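Local structure of zonadhesin (Komagataella phaffii, 5FX8) at residues T128-T133 against T137-V142; S11-A16 against L21-V26; T81-D84 against V89-F92. The protein is a putative fungal cell-wall adhesion protein, here its N-terminal part with two cohesin-like domains, that may mediate cell-cell interaction through salt bridges and hydrogen bonds. All blocks are in the same frame, centred on the assembly; numbering follows the deposited sequence.

Contact 1 of 3, residues T128-T133 against T137-V142; sequences TFDFET and TYSPSV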
loop_
_atom_site.group_PDB
_atom_site.type_symbol
_atom_site.label_atom_id
_atom_site.label_comp_id
_atom_site.label_asym_id
_atom_site.label_seq_id
_atom_site.Cartn_x
_atom_site.Cartn_y
_atom_site.Cartn_z
ATOM N N THR C 128 -41.235 -6.963 50.517
ATOM C CA THR C 128 -41.826 -7.913 51.449
ATOM C C THR C 128 -43.286 -8.121 51.099
ATOM O O THR C 128 -43.975 -7.182 50.698
ATOM C CB THR C 128 -41.732 -7.434 52.886
ATOM O OG1 THR C 128 -42.792 -6.501 53.114
ATOM C CG2 THR C 128 -40.393 -6.777 53.143
ATOM N N PHE C 129 -43.746 -9.358 51.237
ATOM C CA PHE C 129 -45.132 -9.712 50.963
ATOM C C PHE C 129 -45.820 -9.939 52.292
ATOM O O PHE C 129 -45.302 -10.669 53.135
ATOM C CB PHE C 129 -45.245 -10.983 50.119
ATOM C CG PHE C 129 -44.466 -10.968 48.847
ATOM C CD1 PHE C 129 -44.989 -10.387 47.713
ATOM C CD2 PHE C 129 -43.245 -11.588 48.770
ATOM C CE1 PHE C 129 -44.301 -10.405 46.550
ATOM C CE2 PHE C 129 -42.556 -11.605 47.607
ATOM C CZ PHE C 129 -43.082 -11.016 46.497
ATOM N N ASP C 130 -46.972 -9.316 52.484
ATOM C CA ASP C 130 -47.707 -9.423 53.740
ATOM C C ASP C 130 -48.857 -10.416 53.587
ATOM O O ASP C 130 -49.821 -10.154 52.865
ATOM C CB ASP C 130 -48.226 -8.054 54.170
ATOM C CG ASP C 130 -47.122 -7.114 54.561
ATOM O OD1 ASP C 130 -46.055 -7.604 54.973
ATOM O OD2 ASP C 130 -47.318 -5.886 54.453
ATOM N N PHE C 131 -48.762 -11.549 54.271
ATOM C CA PHE C 131 -49.869 -12.495 54.390
ATOM C C PHE C 131 -50.506 -12.343 55.774
ATOM O O PHE C 131 -49.824 -12.459 56.798
ATOM C CB PHE C 131 -49.388 -13.930 54.165
ATOM C CG PHE C 131 -48.736 -14.144 52.831
ATOM C CD1 PHE C 131 -47.378 -13.947 52.674
ATOM C CD2 PHE C 131 -49.479 -14.521 51.733
ATOM C CE1 PHE C 131 -46.780 -14.117 51.470
ATOM C CE2 PHE C 131 -48.880 -14.698 50.524
ATOM C CZ PHE C 131 -47.526 -14.488 50.391
ATOM N N GLU C 132 -51.805 -12.067 55.805
ATOM C CA GLU C 132 -52.535 -11.885 57.052
ATOM C C GLU C 132 -53.343 -13.132 57.381
ATOM O O GLU C 132 -54.122 -13.616 56.554
ATOM C CB GLU C 132 -53.437 -10.657 56.977
ATOM C CG GLU C 132 -52.647 -9.363 56.952
ATOM C CD GLU C 132 -53.385 -8.195 57.565
ATOM O OE1 GLU C 132 -54.491 -8.403 58.109
ATOM O OE2 GLU C 132 -52.859 -7.062 57.499
ATOM N N THR C 133 -53.120 -13.675 58.573
ATOM C CA THR C 133 -54.039 -14.651 59.129
ATOM C C THR C 133 -54.885 -13.977 60.194
ATOM O O THR C 133 -55.149 -12.772 60.116
ATOM C CB THR C 133 -53.300 -15.842 59.720
ATOM O OG1 THR C 133 -52.580 -15.421 60.876
ATOM C CG2 THR C 133 -52.339 -16.410 58.705
ATOM N N THR C 137 -49.263 -11.956 61.258
ATOM C CA THR C 137 -48.924 -11.542 59.907
ATOM C C THR C 137 -47.568 -12.128 59.548
ATOM O O THR C 137 -46.629 -12.055 60.343
ATOM C CB THR C 137 -48.898 -10.023 59.761
ATOM O OG1 THR C 137 -50.231 -9.509 59.732
ATOM C CG2 THR C 137 -48.279 -9.681 58.475
ATOM N N TYR C 138 -47.485 -12.741 58.375
ATOM C CA TYR C 138 -46.241 -13.292 57.866
ATOM C C TYR C 138 -45.722 -12.394 56.753
ATOM O O TYR C 138 -46.461 -12.059 55.826
ATOM C CB TYR C 138 -46.447 -14.705 57.342
ATOM C CG TYR C 138 -46.805 -15.720 58.367
ATOM C CD1 TYR C 138 -48.124 -15.946 58.714
ATOM C CD2 TYR C 138 -45.828 -16.483 58.972
ATOM C CE1 TYR C 138 -48.454 -16.896 59.642
ATOM C CE2 TYR C 138 -46.144 -17.431 59.892
ATOM C CZ TYR C 138 -47.451 -17.637 60.225
ATOM O OH TYR C 138 -47.762 -18.591 61.158
ATOM N N SER C 139 -44.449 -12.022 56.834
ATOM C CA SER C 139 -43.855 -11.065 55.901
ATOM C C SER C 139 -42.532 -11.557 55.341
ATOM O O SER C 139 -41.482 -10.960 55.601
ATOM C CB SER C 139 -43.658 -9.715 56.576
ATOM O OG SER C 139 -44.909 -9.157 56.848
ATOM N N PRO C 140 -42.549 -12.613 54.530
ATOM C CA PRO C 140 -41.328 -13.012 53.827
ATOM C C PRO C 140 -40.862 -11.928 52.875
ATOM O O PRO C 140 -41.630 -11.088 52.405
ATOM C CB PRO C 140 -41.754 -14.261 53.060
ATOM C CG PRO C 140 -43.207 -14.074 52.861
ATOM C CD PRO C 140 -43.701 -13.428 54.115
ATOM N N SER C 141 -39.573 -11.980 52.566
ATOM C CA SER C 141 -38.939 -10.934 51.784
ATOM C C SER C 141 -38.216 -11.517 50.580
ATOM O O SER C 141 -37.633 -12.597 50.658
ATOM C CB SER C 141 -37.972 -10.149 52.645
ATOM O OG SER C 141 -38.043 -8.786 52.302
ATOM N N VAL C 142 -38.247 -10.777 49.477
ATOM C CA VAL C 142 -37.584 -11.156 48.235
ATOM C C VAL C 142 -36.921 -9.927 47.612
ATOM O O VAL C 142 -37.493 -8.834 47.609
ATOM C CB VAL C 142 -38.600 -11.806 47.275
ATOM C CG1 VAL C 142 -38.205 -11.597 45.838
ATOM C CG2 VAL C 142 -38.705 -13.278 47.580
#
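The Phe131 ring and the Pro140 ring meet at the apolar centre, crossing at about a right angle, with Phe131 CE1 3.8 Å from Pro140 CG. The proline comes to the rim of the phenylalanine, where its CD lies in the ring plane. Phe131 has CG anti to its carbonyl carbon (chi1 -58°), which carries the ring back beside its own N and along to the proline. Tyr138 pairs directly with Phe131 and shares this side; farther along, CE2 of Phe129 rests 4.0 Å from CB of Val142. This greasy side looks into the domain: Phe131 and Tyr138 touch Ile7, and Phe129 and Pro140 touch Val9, all on strand 4-11.

The backbones run antiparallel as the two arms of a hairpin. Phe131 and Tyr138 exchange two N-H...O bonds, Phe131 N to Tyr138 O and Tyr138 N to Phe131 O, both 2.8 Å. Two residues along, Phe129 N donates to Pro140 O at 3.0 Å, but proline has no N-H to send back. Phe129 O instead takes a CA-H...O contact from Ser139 CA, 3.1 Å away.

At the exposed edge Ser139 OG donates to Asp130 OD1 over 2.7 Å, approaching on the anti side and 29° out of the carboxylate plane. Glu132 and Thr137 lie side by side nearby, pointing the same way. The chemistry is thus two-faced: aromatic and proline carbon packs on the inner side, while the outer side presents hydroxyls and carboxylates, and the missing proline N-H leaves the pairing one bond short in the middle.

Contact 2 of 3, residues S11-A16 against L21-V26; sequences SERTDA and LSDWFV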
loop_
_atom_site.group_PDB
_atom_site.type_symbol
_atom_site.label_atom_id
_atom_site.label_comp_id
_atom_site.label_asym_id
_atom_site.label_seq_id
_atom_site.Cartn_x
_atom_site.Cartn_y
_atom_site.Cartn_z
ATOM N N SER C 11 -38.167 -17.581 44.530
ATOM C CA SER C 11 -38.278 -17.616 43.082
ATOM C C SER C 11 -38.165 -19.057 42.620
ATOM O O SER C 11 -37.258 -19.772 43.044
ATOM C CB SER C 11 -37.181 -16.769 42.443
ATOM O OG SER C 11 -37.097 -17.006 41.055
ATOM N N GLU C 12 -39.090 -19.484 41.762
ATOM C CA GLU C 12 -38.973 -20.820 41.190
ATOM C C GLU C 12 -37.707 -20.941 40.351
ATOM O O GLU C 12 -37.100 -22.016 40.287
ATOM C CB GLU C 12 -40.224 -21.154 40.374
ATOM C CG GLU C 12 -40.224 -22.524 39.731
ATOM C CD GLU C 12 -41.622 -23.048 39.333
ATOM O OE1 GLU C 12 -42.400 -22.351 38.648
ATOM O OE2 GLU C 12 -41.940 -24.184 39.724
ATOM N N ARG C 13 -37.268 -19.835 39.749
ATOM C CA ARG C 13 -36.071 -19.838 38.915
ATOM C C ARG C 13 -34.813 -20.058 39.743
ATOM O O ARG C 13 -34.029 -20.967 39.466
ATOM C CB ARG C 13 -35.999 -18.522 38.149
ATOM C CG ARG C 13 -34.805 -18.351 37.275
ATOM C CD ARG C 13 -34.885 -17.037 36.524
ATOM N NE ARG C 13 -34.818 -15.866 37.397
ATOM C CZ ARG C 13 -33.690 -15.333 37.865
ATOM N NH1 ARG C 13 -32.517 -15.872 37.570
ATOM N NH2 ARG C 13 -33.734 -14.266 38.657
ATOM N N THR C 14 -34.606 -19.249 40.775
ATOM C CA THR C 14 -33.387 -19.338 41.565
ATOM C C THR C 14 -33.507 -20.248 42.774
ATOM O O THR C 14 -32.476 -20.707 43.275
ATOM C CB THR C 14 -32.977 -17.959 42.050
ATOM O OG1 THR C 14 -33.937 -17.513 43.011
ATOM C CG2 THR C 14 -32.949 -16.990 40.893
ATOM N N ASP C 15 -34.731 -20.510 43.254
ATOM C CA ASP C 15 -34.970 -21.237 44.506
ATOM C C ASP C 15 -34.428 -20.455 45.703
ATOM O O ASP C 15 -33.973 -21.024 46.694
ATOM C CB ASP C 15 -34.380 -22.656 44.447
ATOM C CG ASP C 15 -35.016 -23.632 45.456
ATOM O OD1 ASP C 15 -35.709 -23.204 46.403
ATOM O OD2 ASP C 15 -34.796 -24.852 45.312
ATOM N N ALA C 16 -34.461 -19.138 45.626
ATOM C CA ALA C 16 -33.905 -18.328 46.689
ATOM C C ALA C 16 -34.603 -16.981 46.667
ATOM O O ALA C 16 -35.562 -16.772 45.918
ATOM C CB ALA C 16 -32.389 -18.193 46.539
ATOM N N LEU C 21 -38.681 -9.756 38.009
ATOM C CA LEU C 21 -40.076 -9.378 38.082
ATOM C C LEU C 21 -40.948 -10.356 37.330
ATOM O O LEU C 21 -42.156 -10.398 37.568
ATOM C CB LEU C 21 -40.283 -7.982 37.525
ATOM C CG LEU C 21 -39.714 -6.795 38.284
ATOM C CD1 LEU C 21 -39.951 -5.545 37.472
ATOM C CD2 LEU C 21 -40.390 -6.686 39.615
ATOM N N SER C 22 -40.359 -11.143 36.431
ATOM C CA SER C 22 -41.090 -12.037 35.550
ATOM C C SER C 22 -41.191 -13.456 36.093
ATOM O O SER C 22 -41.784 -14.312 35.432
ATOM C CB SER C 22 -40.422 -12.065 34.171
ATOM O OG SER C 22 -39.174 -12.735 34.214
ATOM N N ASP C 23 -40.654 -13.709 37.277
ATOM C CA ASP C 23 -40.504 -15.048 37.804
ATOM C C ASP C 23 -41.813 -15.609 38.347
ATOM O O ASP C 23 -42.731 -14.875 38.723
ATOM C CB ASP C 23 -39.458 -15.054 38.899
ATOM C CG ASP C 23 -38.073 -14.941 38.357
ATOM O OD1 ASP C 23 -37.912 -15.068 37.120
ATOM O OD2 ASP C 23 -37.147 -14.758 39.167
ATOM N N TRP C 24 -41.886 -16.938 38.360
ATOM C CA TRP C 24 -42.836 -17.655 39.193
ATOM C C TRP C 24 -42.317 -17.655 40.624
ATOM O O TRP C 24 -41.170 -18.038 40.873
ATOM C CB TRP C 24 -43.016 -19.098 38.728
ATOM C CG TRP C 24 -43.694 -19.304 37.430
ATOM C CD1 TRP C 24 -43.107 -19.610 36.243
ATOM C CD2 TRP C 24 -45.103 -19.274 37.182
ATOM N NE1 TRP C 24 -44.055 -19.741 35.260
ATOM C CE2 TRP C 24 -45.291 -19.546 35.815
ATOM C CE3 TRP C 24 -46.223 -19.019 37.975
ATOM C CZ2 TRP C 24 -46.547 -19.573 35.233
ATOM C CZ3 TRP C 24 -47.465 -19.040 37.396
ATOM C CH2 TRP C 24 -47.621 -19.315 36.045
ATOM N N PHE C 25 -43.171 -17.229 41.557
ATOM C CA PHE C 25 -42.877 -17.202 42.981
ATOM C C PHE C 25 -43.576 -18.361 43.670
ATOM O O PHE C 25 -44.807 -18.426 43.688
ATOM C CB PHE C 25 -43.333 -15.890 43.596
ATOM C CG PHE C 25 -42.567 -14.712 43.118
ATOM C CD1 PHE C 25 -42.879 -14.105 41.916
ATOM C CD2 PHE C 25 -41.524 -14.201 43.876
ATOM C CE1 PHE C 25 -42.160 -13.011 41.485
ATOM C CE2 PHE C 25 -40.811 -13.102 43.440
ATOM C CZ PHE C 25 -41.130 -12.506 42.245
ATOM N N VAL C 26 -42.787 -19.266 44.236
ATOM C CA VAL C 26 -43.292 -20.384 45.021
ATOM C C VAL C 26 -43.755 -19.839 46.367
ATOM O O VAL C 26 -42.930 -19.486 47.210
ATOM C CB VAL C 26 -42.199 -21.438 45.199
ATOM C CG1 VAL C 26 -42.691 -22.615 45.982
ATOM C CG2 VAL C 26 -41.718 -21.863 43.864
#
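Asp23 OD2 takes two bonds across this contact, from Ser11 OG at 2.9 Å and from Arg13 NE at 3.1 Å, and Tyr20 N adds another from just before the segment. The aspartate ties down a tight loop of the first cohesin-like domain: strand 4-11 ends, residues 12-14 take helical backbone angles without the regular bonds of a helix, and strand 25-31 returns antiparallel to strand 4-11. The serine comes from above the carboxylate plane, 56° out of it. The arginine uses the syn side on the same face, and the pair forms a salt bridge with guanidinium and carboxylate planes 48° apart. A bend at chi3 (65°) lets the Arg13 chain turn NE to the acid.

While Ser11 OG gives its hydrogen to Asp23, it also receives weak bonds from the N-H groups of Arg13 and Thr14. With the backbone bond from Asp15 N to Ser11 O, this has the form of an ST motif. Asp23 thus probably helps fix the Ser11 hydroxyl at the start of the turn.

Glu12 N donates to Trp24 O at 2.7 Å, the backbone link between the segments. The Glu12 side chain runs beside Trp24, its carboxylate standing steeply to the indole, and its OE1 forms a salt bridge with Arg308, which also makes a cation-pi contact with Trp24. Closer to its backbone, Glu12 CB packs 3.9 Å from Val26 CG2.

Contact 3 of 3, residues T81-D84 against V89-F92; sequences TAFD and VLTF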
loop_
_atom_site.group_PDB
_atom_site.type_symbol
_atom_site.label_atom_id
_atom_site.label_comp_id
_atom_site.label_asym_id
_atom_site.label_seq_id
_atom_site.Cartn_x
_atom_site.Cartn_y
_atom_site.Cartn_z
ATOM N N THR C 81 -58.553 -26.427 49.033
ATOM C CA THR C 81 -58.263 -25.001 49.024
ATOM C C THR C 81 -59.146 -24.304 48.004
ATOM O O THR C 81 -59.543 -24.888 47.001
ATOM C CB THR C 81 -56.777 -24.703 48.668
ATOM O OG1 THR C 81 -56.419 -25.385 47.459
ATOM C CG2 THR C 81 -55.820 -25.113 49.762
ATOM N N ALA C 82 -59.433 -23.042 48.246
ATOM C CA ALA C 82 -60.081 -22.231 47.233
ATOM C C ALA C 82 -59.680 -20.791 47.511
ATOM O O ALA C 82 -59.450 -20.438 48.662
ATOM C CB ALA C 82 -61.595 -22.418 47.258
ATOM N N PHE C 83 -59.546 -19.986 46.461
ATOM C CA PHE C 83 -59.127 -18.592 46.568
ATOM C C PHE C 83 -60.296 -17.703 46.201
ATOM O O PHE C 83 -60.983 -17.949 45.210
ATOM C CB PHE C 83 -57.945 -18.301 45.644
ATOM C CG PHE C 83 -57.352 -16.924 45.786
ATOM C CD1 PHE C 83 -56.707 -16.545 46.938
ATOM C CD2 PHE C 83 -57.389 -16.031 44.731
ATOM C CE1 PHE C 83 -56.156 -15.299 47.043
ATOM C CE2 PHE C 83 -56.838 -14.795 44.841
ATOM C CZ PHE C 83 -56.225 -14.429 45.992
ATOM N N ASP C 84 -60.531 -16.690 47.007
ATOM C CA ASP C 84 -61.516 -15.670 46.695
ATOM C C ASP C 84 -60.807 -14.566 45.918
ATOM O O ASP C 84 -59.944 -13.878 46.459
ATOM C CB ASP C 84 -62.152 -15.149 47.978
ATOM C CG ASP C 84 -63.286 -14.214 47.714
ATOM O OD1 ASP C 84 -63.422 -13.770 46.569
ATOM O OD2 ASP C 84 -64.039 -13.906 48.653
ATOM N N VAL C 89 -58.423 -13.816 49.556
ATOM C CA VAL C 89 -58.289 -14.655 50.735
ATOM C C VAL C 89 -58.253 -16.106 50.300
ATOM O O VAL C 89 -59.142 -16.566 49.578
ATOM C CB VAL C 89 -59.441 -14.421 51.723
ATOM C CG1 VAL C 89 -59.410 -15.487 52.809
ATOM C CG2 VAL C 89 -59.354 -13.013 52.292
ATOM N N LEU C 90 -57.243 -16.827 50.749
ATOM C CA LEU C 90 -57.143 -18.247 50.469
ATOM C C LEU C 90 -57.698 -19.013 51.661
ATOM O O LEU C 90 -57.286 -18.770 52.794
ATOM C CB LEU C 90 -55.690 -18.630 50.194
ATOM C CG LEU C 90 -55.411 -20.055 49.726
ATOM C CD1 LEU C 90 -56.085 -20.304 48.401
ATOM C CD2 LEU C 90 -53.937 -20.341 49.626
ATOM N N THR C 91 -58.640 -19.920 51.418
ATOM C CA THR C 91 -59.261 -20.678 52.496
ATOM C C THR C 91 -58.820 -22.130 52.436
ATOM O O THR C 91 -59.008 -22.797 51.424
ATOM C CB THR C 91 -60.782 -20.607 52.425
ATOM O OG1 THR C 91 -61.203 -19.244 52.348
ATOM C CG2 THR C 91 -61.373 -21.244 53.653
ATOM N N PHE C 92 -58.261 -22.630 53.520
ATOM C CA PHE C 92 -57.988 -24.053 53.622
ATOM C C PHE C 92 -59.129 -24.682 54.404
ATOM O O PHE C 92 -59.518 -24.170 55.455
ATOM C CB PHE C 92 -56.654 -24.311 54.316
ATOM C CG PHE C 92 -55.466 -23.714 53.616
ATOM C CD1 PHE C 92 -55.189 -22.366 53.696
ATOM C CD2 PHE C 92 -54.597 -24.508 52.923
ATOM C CE1 PHE C 92 -54.094 -21.832 53.065
ATOM C CE2 PHE C 92 -53.515 -23.978 52.308
ATOM C CZ PHE C 92 -53.262 -22.638 52.373
#
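This is an antiparallel beta hairpin contact, strand 77-84 paired with strand 89-94, in a mixed sheet of the first cohesin-like domain; the short segments' N-to-C directions lie 160° apart and their axes approach to 4.8 Å. Ala82 and Thr91 form the hydrogen-bonded pair at its middle. Thr91 N donates to Ala82 O at 2.9 Å, and Ala82 N answers with a longer bond of 3.2 Å to Thr91 O. Toward the turn, Asp84 N reaches Val89 O at 2.9 Å, whereas the return bond there is weak.

Thr81, Phe83, Leu90 and Phe92 share one side of the sheet. CG2 of Thr81 lies beside the Phe92 ring, 3.4 Å from its CD2, the two side chains pointing the same way. Phe83 has CG anti to its backbone N (chi1 -174°); this swings the ring along the neighbouring strand, with CD1 3.6 Å from Val89 O and Leu90 CB at the ring edge, in its plane. Leu90 in turn sends CD1 back to Phe83 CB, 3.9 Å away. The polar ends find partners elsewhere: Thr81 OG1 bonds to Ser66 O, and the Asp84 carboxylate bonds to Ser87 OG and Asp86 N in the turn.

Both flanks are occupied by strands, 68-72 beside 77-84 and 45-49 beside 89-94. On the apolar side, Thr81 and Leu90 meet Phe110 of strand 101-114, and Phe92 makes edge-to-face contacts with Phe29 and Phe31 of strand 25-31.

Contacts 1 and 3 are both antiparallel hairpins, their centres about 20 and 22 Å from the chain centre; contact 2, centred about 5 Å from it, ties a loop to the start of a strand. Contact 1 is the most exposed, with five of twelve touching residues at the surface against one of eight in contact 3 and none in contact 2. Contacts 1 and 2 meet directly, Val142 CG1 packing 3.8 Å from Phe25 CE2. Contact 1 belongs to a separate three-strand sheet, while contacts 2 and 3 reach the mixed sheet. Backbone bonds with one apolar side hold the hairpins; a gripped carboxylate and a single backbone bond hold the loop.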